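Local coordinates for fiber (Bovine adenovirus 4, PDB 4UE0), which forms the trimeric head domain of the viral fibre, the capsid protein that probably attaches the virus to a receptor on the host cell, at residues A[41-46]-A[103-108]; A[73-78]-A[110-115]; A[86-91]-A[99-104]. All blocks are in the same frame, centred on the assembly; numbering follows the deposited sequence.

Contact 1 (A[41-46]-A[103-108]); sequences SQFMPT and SSLEPN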
loop_
_atom_site.group_PDB
_atom_site.type_symbol
_atom_site.label_atom_id
_atom_site.label_comp_id
_atom_site.label_asym_id
_atom_site.label_seq_id
_atom_site.Cartn_x
_atom_site.Cartn_y
_atom_site.Cartn_z
ATOM N N SER A 41 -1.494 3.753 10.406
ATOM C CA SER A 41 -0.055 3.586 10.608
ATOM C C SER A 41 0.269 2.215 11.172
ATOM O O SER A 41 -0.629 1.509 11.678
ATOM C CB SER A 41 0.494 4.684 11.520
ATOM O OG SER A 41 0.452 5.960 10.909
ATOM N N GLN A 42 1.531 1.796 11.102
ATOM C CA GLN A 42 1.925 0.588 11.788
ATOM C C GLN A 42 1.565 0.669 13.280
ATOM O O GLN A 42 1.510 1.738 13.869
ATOM C CB GLN A 42 3.406 0.308 11.601
ATOM C CG GLN A 42 4.322 1.319 12.258
ATOM C CD GLN A 42 5.763 1.065 11.887
ATOM O OE1 GLN A 42 6.115 0.990 10.707
ATOM N NE2 GLN A 42 6.608 0.898 12.882
ATOM N N PHE A 43 1.303 -0.493 13.860
ATOM C CA PHE A 43 0.975 -0.548 15.269
ATOM C C PHE A 43 1.402 -1.882 15.839
ATOM O O PHE A 43 1.597 -2.863 15.120
ATOM C CB PHE A 43 -0.517 -0.312 15.510
ATOM C CG PHE A 43 -1.416 -1.410 14.989
ATOM C CD1 PHE A 43 -1.763 -1.442 13.643
ATOM C CD2 PHE A 43 -1.895 -2.398 15.814
ATOM C CE1 PHE A 43 -2.574 -2.442 13.138
ATOM C CE2 PHE A 43 -2.697 -3.407 15.314
ATOM C CZ PHE A 43 -3.026 -3.431 13.972
ATOM N N MET A 44 1.502 -1.916 17.165
ATOM C CA MET A 44 1.975 -3.100 17.871
ATOM C C MET A 44 0.882 -3.564 18.839
ATOM O O MET A 44 0.734 -3.032 19.958
ATOM C CB MET A 44 3.277 -2.934 18.628
ATOM C CG MET A 44 3.729 -4.268 19.187
ATOM S SD MET A 44 5.274 -4.104 20.087
ATOM C CE MET A 44 6.437 -4.186 18.724
ATOM N N PRO A 45 0.084 -4.555 18.441
ATOM C CA PRO A 45 -0.903 -5.085 19.357
ATOM C C PRO A 45 -0.202 -5.825 20.492
ATOM O O PRO A 45 0.841 -6.446 20.286
ATOM C CB PRO A 45 -1.715 -6.040 18.475
ATOM C CG PRO A 45 -0.738 -6.546 17.480
ATOM C CD PRO A 45 0.150 -5.350 17.189
ATOM N N THR A 46 -0.813 -5.840 21.663
ATOM C CA THR A 46 -0.224 -6.457 22.846
ATOM C C THR A 46 -0.921 -7.752 23.240
ATOM O O THR A 46 -0.569 -8.362 24.247
ATOM C CB THR A 46 -0.289 -5.464 24.030
ATOM O OG1 THR A 46 -1.644 -5.051 24.190
ATOM C CG2 THR A 46 0.555 -4.239 23.751
ATOM N N SER A 103 -7.516 -13.233 10.928
ATOM C CA SER A 103 -7.149 -14.151 11.974
ATOM C C SER A 103 -6.532 -13.325 13.097
ATOM O O SER A 103 -6.245 -12.129 12.929
ATOM C CB SER A 103 -6.279 -15.283 11.420
ATOM O OG SER A 103 -5.064 -14.860 10.975
ATOM N N SER A 104 -6.330 -13.965 14.237
ATOM C CA SER A 104 -5.796 -13.250 15.382
ATOM C C SER A 104 -4.367 -12.780 15.130
ATOM O O SER A 104 -3.535 -13.500 14.613
ATOM C CB SER A 104 -5.881 -14.117 16.643
ATOM O OG SER A 104 -5.080 -15.280 16.535
ATOM N N LEU A 105 -4.101 -11.555 15.544
ATOM C CA LEU A 105 -2.767 -10.998 15.418
ATOM C C LEU A 105 -1.814 -11.637 16.448
ATOM O O LEU A 105 -2.225 -12.112 17.504
ATOM C CB LEU A 105 -2.816 -9.480 15.611
ATOM C CG LEU A 105 -3.683 -8.718 14.622
ATOM C CD1 LEU A 105 -3.741 -7.251 15.015
ATOM C CD2 LEU A 105 -3.141 -8.833 13.228
ATOM N N GLU A 106 -0.528 -11.678 16.112
ATOM C CA GLU A 106 0.489 -12.106 17.063
ATOM C C GLU A 106 0.777 -10.973 18.038
ATOM O O GLU A 106 1.081 -9.854 17.617
ATOM C CB GLU A 106 1.799 -12.452 16.365
ATOM C CG GLU A 106 1.675 -13.539 15.326
ATOM C CD GLU A 106 1.363 -14.877 15.934
ATOM O OE1 GLU A 106 1.898 -15.193 17.016
ATOM O OE2 GLU A 106 0.582 -15.627 15.322
ATOM N N PRO A 107 0.747 -11.244 19.346
ATOM C CA PRO A 107 1.102 -10.189 20.279
ATOM C C PRO A 107 2.544 -9.702 20.131
ATOM O O PRO A 107 3.442 -10.495 19.897
ATOM C CB PRO A 107 0.935 -10.871 21.653
ATOM C CG PRO A 107 0.028 -12.042 21.422
ATOM C CD PRO A 107 0.367 -12.489 20.036
ATOM N N ASN A 108 2.745 -8.411 20.341
ATOM C CA ASN A 108 4.082 -7.825 20.500
ATOM C C ASN A 108 4.964 -7.902 19.250
ATOM O O ASN A 108 6.181 -7.887 19.340
ATOM C CB ASN A 108 4.788 -8.407 21.736
ATOM C CG ASN A 108 3.908 -8.330 22.966
ATOM O OD1 ASN A 108 3.671 -9.336 23.665
ATOM N ND2 ASN A 108 3.366 -7.159 23.196
HETATM O O HOH W 1 1.531 -9.290 25.685
#

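Contact 2 (A[73-78]-A[110-115]); sequences SCTQQL and MVSAWT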
loop_
_atom_site.group_PDB
_atom_site.type_symbol
_atom_site.label_atom_id
_atom_site.label_comp_id
_atom_site.label_asym_id
_atom_site.label_seq_id
_atom_site.Cartn_x
_atom_site.Cartn_y
_atom_site.Cartn_z
ATOM N N SER A 73 -5.119 -5.143 3.397
ATOM C CA SER A 73 -4.321 -6.187 4.007
ATOM C C SER A 73 -3.140 -5.591 4.736
ATOM O O SER A 73 -2.728 -4.450 4.478
ATOM C CB SER A 73 -3.840 -7.236 3.012
ATOM O OG SER A 73 -2.847 -6.686 2.175
ATOM N N CYS A 74 -2.605 -6.360 5.660
ATOM C CA CYS A 74 -1.412 -6.008 6.393
ATOM C C CYS A 74 -0.651 -7.258 6.719
ATOM O O CYS A 74 -1.125 -8.370 6.456
ATOM C CB CYS A 74 -1.776 -5.200 7.648
ATOM S SG CYS A 74 -2.701 -6.117 8.869
ATOM N N THR A 75 0.544 -7.103 7.303
ATOM C CA THR A 75 1.381 -8.246 7.633
ATOM C C THR A 75 2.008 -8.092 9.009
ATOM O O THR A 75 2.120 -7.007 9.558
ATOM C CB THR A 75 2.514 -8.460 6.607
ATOM O OG1 THR A 75 3.484 -7.407 6.708
ATOM C CG2 THR A 75 1.982 -8.581 5.172
ATOM N N GLN A 76 2.444 -9.243 9.510
ATOM C CA GLN A 76 3.414 -9.308 10.610
ATOM C C GLN A 76 4.540 -10.270 10.223
ATOM O O GLN A 76 4.319 -11.254 9.522
ATOM C CB GLN A 76 2.794 -9.832 11.906
ATOM C CG GLN A 76 1.792 -8.888 12.530
ATOM C CD GLN A 76 1.215 -9.479 13.786
ATOM O OE1 GLN A 76 0.632 -10.570 13.770
ATOM N NE2 GLN A 76 1.396 -8.799 14.911
ATOM N N GLN A 77 5.737 -9.946 10.675
ATOM C CA GLN A 77 6.914 -10.789 10.493
ATOM C C GLN A 77 7.150 -11.547 11.775
ATOM O O GLN A 77 7.394 -10.949 12.825
ATOM C CB GLN A 77 8.106 -9.927 10.145
ATOM C CG GLN A 77 9.391 -10.706 9.974
ATOM C CD GLN A 77 10.522 -9.875 9.463
ATOM O OE1 GLN A 77 10.359 -9.113 8.538
ATOM N NE2 GLN A 77 11.691 -10.052 10.043
ATOM N N LEU A 78 7.023 -12.868 11.674
ATOM C CA LEU A 78 7.106 -13.740 12.839
ATOM C C LEU A 78 8.555 -13.935 13.244
ATOM O O LEU A 78 9.469 -13.637 12.485
ATOM C CB LEU A 78 6.424 -15.061 12.543
ATOM C CG LEU A 78 4.906 -15.088 12.666
ATOM C CD1 LEU A 78 4.197 -13.747 12.683
ATOM C CD2 LEU A 78 4.340 -15.955 11.558
ATOM N N MET A 110 5.119 -5.926 15.383
ATOM C CA MET A 110 4.582 -4.825 14.624
ATOM C C MET A 110 3.719 -5.296 13.446
ATOM O O MET A 110 4.066 -6.245 12.759
ATOM C CB MET A 110 5.717 -3.955 14.082
ATOM C CG MET A 110 5.262 -2.576 13.637
ATOM S SD MET A 110 4.757 -1.462 14.984
ATOM C CE MET A 110 6.343 -1.169 15.745
ATOM N N VAL A 111 2.621 -4.598 13.216
ATOM C CA VAL A 111 1.728 -4.802 12.071
ATOM C C VAL A 111 2.017 -3.672 11.097
ATOM O O VAL A 111 2.075 -2.504 11.503
ATOM C CB VAL A 111 0.257 -4.765 12.493
ATOM C CG1 VAL A 111 -0.665 -4.922 11.304
ATOM C CG2 VAL A 111 -0.054 -5.840 13.527
ATOM N N SER A 112 2.186 -4.014 9.808
ATOM C CA SER A 112 2.462 -2.981 8.814
ATOM C C SER A 112 1.284 -2.015 8.618
ATOM O O SER A 112 0.129 -2.368 8.800
ATOM C CB SER A 112 2.820 -3.619 7.484
ATOM O OG SER A 112 1.818 -4.510 7.035
ATOM N N ALA A 113 1.616 -0.771 8.237
ATOM C CA ALA A 113 0.636 0.206 7.852
ATOM C C ALA A 113 -0.150 -0.289 6.634
ATOM O O ALA A 113 0.351 -1.012 5.779
ATOM C CB ALA A 113 1.332 1.500 7.506
ATOM N N TRP A 114 -1.389 0.164 6.538
ATOM C CA TRP A 114 -2.255 -0.218 5.423
ATOM C C TRP A 114 -3.091 0.944 4.997
ATOM O O TRP A 114 -3.326 1.895 5.731
ATOM C CB TRP A 114 -3.136 -1.433 5.784
ATOM C CG TRP A 114 -3.952 -1.296 7.037
ATOM C CD1 TRP A 114 -3.633 -1.784 8.261
ATOM C CD2 TRP A 114 -5.245 -0.680 7.181
ATOM N NE1 TRP A 114 -4.633 -1.529 9.147
ATOM C CE2 TRP A 114 -5.623 -0.826 8.514
ATOM C CE3 TRP A 114 -6.104 0.004 6.309
ATOM C CZ2 TRP A 114 -6.810 -0.290 9.012
ATOM C CZ3 TRP A 114 -7.256 0.558 6.811
ATOM C CH2 TRP A 114 -7.599 0.401 8.151
ATOM N N THR A 115 -3.590 0.822 3.772
ATOM C CA THR A 115 -4.487 1.791 3.210
ATOM C C THR A 115 -5.590 1.097 2.422
ATOM O O THR A 115 -5.304 0.182 1.671
ATOM C CB THR A 115 -3.793 2.755 2.194
ATOM O OG1 THR A 115 -2.763 3.507 2.838
ATOM C CG2 THR A 115 -4.821 3.727 1.572
HETATM O O HOH W 2 -0.397 -2.993 4.081
HETATM O O HOH W 3 6.358 -7.265 11.795
#

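Contact 3 (A[86-91]-A[99-104]); sequences YGVTIS and INFSSS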
loop_
_atom_site.group_PDB
_atom_site.type_symbol
_atom_site.label_atom_id
_atom_site.label_comp_id
_atom_site.label_asym_id
_atom_site.label_seq_id
_atom_site.Cartn_x
_atom_site.Cartn_y
_atom_site.Cartn_z
ATOM N N TYR A 86 -2.729 -10.638 6.764
ATOM C CA TYR A 86 -4.073 -10.523 7.313
ATOM C C TYR A 86 -4.942 -9.673 6.440
ATOM O O TYR A 86 -4.503 -8.610 5.974
ATOM C CB TYR A 86 -4.050 -9.898 8.703
ATOM C CG TYR A 86 -3.142 -10.593 9.676
ATOM C CD1 TYR A 86 -1.814 -10.205 9.794
ATOM C CD2 TYR A 86 -3.590 -11.613 10.503
ATOM C CE1 TYR A 86 -0.956 -10.794 10.679
ATOM C CE2 TYR A 86 -2.724 -12.234 11.400
ATOM C CZ TYR A 86 -1.422 -11.814 11.498
ATOM O OH TYR A 86 -0.566 -12.439 12.393
ATOM N N GLY A 87 -6.167 -10.130 6.231
ATOM C CA GLY A 87 -7.183 -9.285 5.659
ATOM C C GLY A 87 -7.751 -8.353 6.721
ATOM O O GLY A 87 -7.899 -8.757 7.877
ATOM N N VAL A 88 -8.042 -7.116 6.337
ATOM C CA VAL A 88 -8.546 -6.086 7.239
ATOM C C VAL A 88 -9.855 -5.555 6.656
ATOM O O VAL A 88 -9.871 -5.046 5.552
ATOM C CB VAL A 88 -7.555 -4.921 7.380
ATOM C CG1 VAL A 88 -8.050 -3.994 8.481
ATOM C CG2 VAL A 88 -6.143 -5.403 7.669
ATOM N N THR A 89 -10.942 -5.793 7.373
ATOM C CA THR A 89 -12.272 -5.354 6.925
ATOM C C THR A 89 -12.766 -4.307 7.903
ATOM O O THR A 89 -12.850 -4.592 9.103
ATOM C CB THR A 89 -13.232 -6.559 6.864
ATOM O OG1 THR A 89 -12.704 -7.547 5.947
ATOM C CG2 THR A 89 -14.606 -6.115 6.374
ATOM N N ILE A 90 -13.075 -3.123 7.403
ATOM C CA ILE A 90 -13.465 -2.009 8.248
ATOM C C ILE A 90 -14.876 -1.582 7.891
ATOM O O ILE A 90 -15.179 -1.231 6.766
ATOM C CB ILE A 90 -12.530 -0.807 8.125
ATOM C CG1 ILE A 90 -11.054 -1.214 8.188
ATOM C CG2 ILE A 90 -12.873 0.179 9.236
ATOM C CD1 ILE A 90 -10.375 -1.472 6.845
ATOM N N SER A 91 -15.744 -1.709 8.886
ATOM C CA SER A 91 -17.190 -1.521 8.743
ATOM C C SER A 91 -17.713 -0.577 9.846
ATOM O O SER A 91 -17.017 -0.343 10.832
ATOM C CB SER A 91 -17.889 -2.890 8.825
ATOM O OG SER A 91 -17.624 -3.575 10.031
ATOM N N ILE A 99 -12.793 -2.831 13.011
ATOM C CA ILE A 99 -11.677 -3.265 12.187
ATOM C C ILE A 99 -11.482 -4.736 12.507
ATOM O O ILE A 99 -11.048 -5.090 13.604
ATOM C CB ILE A 99 -10.385 -2.470 12.515
ATOM C CG1 ILE A 99 -10.589 -0.963 12.303
ATOM C CG2 ILE A 99 -9.225 -2.963 11.650
ATOM C CD1 ILE A 99 -9.496 -0.101 12.870
ATOM N N ASN A 100 -11.808 -5.584 11.544
ATOM C CA ASN A 100 -11.728 -7.022 11.725
ATOM C C ASN A 100 -10.575 -7.590 10.963
ATOM O O ASN A 100 -10.465 -7.375 9.745
ATOM C CB ASN A 100 -13.026 -7.695 11.301
ATOM C CG ASN A 100 -14.007 -7.736 12.425
ATOM O OD1 ASN A 100 -13.834 -8.515 13.378
ATOM N ND2 ASN A 100 -15.039 -6.928 12.346
ATOM N N PHE A 101 -9.725 -8.315 11.653
ATOM C CA PHE A 101 -8.587 -9.033 11.051
ATOM C C PHE A 101 -9.023 -10.449 10.719
ATOM O O PHE A 101 -9.767 -11.064 11.482
ATOM C CB PHE A 101 -7.388 -8.994 12.006
ATOM C CG PHE A 101 -6.927 -7.601 12.259
ATOM C CD1 PHE A 101 -6.079 -6.964 11.378
ATOM C CD2 PHE A 101 -7.408 -6.891 13.338
ATOM C CE1 PHE A 101 -5.704 -5.655 11.578
ATOM C CE2 PHE A 101 -7.025 -5.580 13.534
ATOM C CZ PHE A 101 -6.190 -4.957 12.651
ATOM N N SER A 102 -8.502 -10.990 9.635
ATOM C CA SER A 102 -8.917 -12.303 9.169
ATOM C C SER A 102 -8.579 -13.408 10.144
ATOM O O SER A 102 -9.255 -14.444 10.169
ATOM C CB SER A 102 -8.288 -12.557 7.811
ATOM O OG SER A 102 -6.882 -12.380 7.835
ATOM N N SER A 103 -7.516 -13.233 10.928
ATOM C CA SER A 103 -7.149 -14.151 11.974
ATOM C C SER A 103 -6.532 -13.325 13.097
ATOM O O SER A 103 -6.245 -12.129 12.929
ATOM C CB SER A 103 -6.279 -15.283 11.420
ATOM O OG SER A 103 -5.064 -14.860 10.975
ATOM N N SER A 104 -6.330 -13.965 14.237
ATOM C CA SER A 104 -5.796 -13.250 15.382
ATOM C C SER A 104 -4.367 -12.780 15.130
ATOM O O SER A 104 -3.535 -13.500 14.613
ATOM C CB SER A 104 -5.881 -14.117 16.643
ATOM O OG SER A 104 -5.080 -15.280 16.535
HETATM O O HOH W 4 -0.768 -15.048 13.272
HETATM O O HOH W 5 -11.033 -9.097 7.503
HETATM O O HOH W 6 -15.476 -5.217 10.006
#

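Contact 1 (A[41-46]-A[103-108])
Two loops of the fibre head meet here: the one that leaves strand 34-40 and the one that joins strand 96-101 to strand 114-120. Neither is helix or strand in these segments, and their touching parts run at 82° to each other, so they cross instead of pairing. One direct hydrogen bond spans the crossing. Asn108 N gives its hydrogen to Pro45 O over 2.7 Å; the N-H points almost straight at the oxygen (165°) and comes in nearly along the C=O axis. Asn108 suits this place because asparagine tolerates a positive phi, here 65°, with which the chain turns on after the bonded N-H. With CG anti to its own carbonyl carbon, its side chain folds back over Thr46, where ND2 lies 3.7 Å from Thr46 CA. Water 1 closes a second link, donating to Thr46 O and to Asn108 OD1. In the conformer given, Met44, extended until the bend at its last torsion, lays CG, SD and CE along the backbone of Asn108, with CE 3.8 Å from Asn108 O. Deeper in, Leu105 takes over. Its CD1 touches the Phe43 ring at the edge, near its plane, 4.0 Å from Phe43 CE2, and also meets Pro45 CG at 3.9 Å; Leu105 crosses both partners at about a right angle. The Phe43 ring and Pro45 lie also against Phe19 of strand 19-29, while Gln42 and Ser41 hydrogen-bond to the second subunit. Pro45, which has no N-H to satisfy, thus gives its ring to Leu105 and its carbonyl to Asn108. The contact therefore grades from an apolar interior to a solvent-facing edge where polar groups mix with Met44 and Pro107, and where a short, straight bond and a shared water link the two irregular loops.

Contact 2 (A[73-78]-A[110-115])
Met110 opens the segment with its side chain turned away from strand 70-77, so its carbonyl does the work: Met110 O lies 3.5 Å from Gln76 CG and accepts a hydrogen from water 3, which in turn takes the N-H of Gln77. Val111 follows, spreading its two methyls along the strand, one to Cys74 and one to Gln76. CG1, anti to the backbone N (chi1 178°), presses on Cys74 SG at 3.4 Å, while CG2 lies against the extended Gln76 chain, 3.6 Å from NE2. The branched valine thus covers both neighbours of Thr75, and its CA-H points to Thr75 O. The amide end of Gln76 is held elsewhere, by Glu106 N and Ile109 O. Ser112 grips Thr75 twice. Its N-H reaches Thr75 O at 3.0 Å (163°) in the carbonyl plane, and its OG, set between the backbone N and the carbonyl carbon, accepts from Thr75 N at 2.9 Å. A short hydroxyl suits this position, since it replaces the carbonyl that a regular strand would offer. Thr75 OG1 is hydrogen-bonded to Tyr71 OH of the second subunit. Ala113 contributes its carbonyl, joined through water 2 to Ser73 O. Trp114 then begins strand 114-120, its CB 3.3 Å from Ser73 O and its CD1 beside Cys74 CB, while the Cys74 sulfur makes an oblique sulfur-aromatic contact with the five-membered ring. Small, polarisable Cys74 fits between Val111 and this indole. The two chains run antiparallel yet pair only loosely, serine and water taking part where backbone bonds are lacking, so that the N-H, carbonyl and hydroxyl of buried Thr75 all have partners.

Contact 3 (A[86-91]-A[99-104])
Val88, Ile90, Ile99 and Phe101 all point to one face of the hairpin formed by strands 83-93 and 96-101, lying side by side in the same direction. Val88 spreads its branches between two partners: CG1, anti to its backbone N, meets Ile99 CG2 at 3.5 Å, and CG2 rests obliquely against the Phe101 ring, 3.9 Å from CE1. Ile90 CG2 packs on Ile99 CG1. Val88-Phe101 and Ile90-Ile99 are the non-hydrogen-bonded pairs, and their branched and aromatic groups suit this buried face, where they pack against one another. On the other face Thr89 and Asn100 form the hydrogen-bonded pair, joined both ways by nearly straight bonds, Asn100 N to Thr89 O at 2.8 Å and Thr89 N to Asn100 O at 2.9 Å. Their polar groups suit the wetter side: water 6 links Thr89 O, Ser91 OG and Asn100 ND2, while Asn100 OD1 is hydrogen-bonded to Thr51 OG1. Past Phe101 the strand turns off, and Ser102 keeps the ladder going with its hydroxyl, OG accepting from Gly87 N at 2.9 Å while Ser102 N gives a bent bond (132°) to Gly87 O. Tyr86 lays its ring obliquely beside the loop, CE2 3.5 Å from both Ser103 OG and Ser104 O. The hairpin fills the middle of its four-stranded antiparallel sheet, with strand 70-77 along 83-93 and strand 51-55 along 96-101, while Trp114 of strand 114-120 covers Val88 and Ile90.

How the contacts relate
Along the chain the order is 41-46, 73-78, 86-91, 99-104 (overlapping 103-108), then 110-115, so contacts 1 and 2 interlock while contact 3 falls between the two segments of contact 2. The centres of contacts 1 and 2 lie about 8 Å apart; contact 3 is about 12 Å from the first and 11 Å from the second. Contact 3 builds the sheet holding strands 70-77 and 83-93, contact 2 joins that sheet to strand 114-120 of the other, and contact 1 joins loops at its end, where Phe43 packs on Phe101. Contacts 1 and 2 reach the second subunit, and contacts 2 and 3 the third, so all three border the trimer interface.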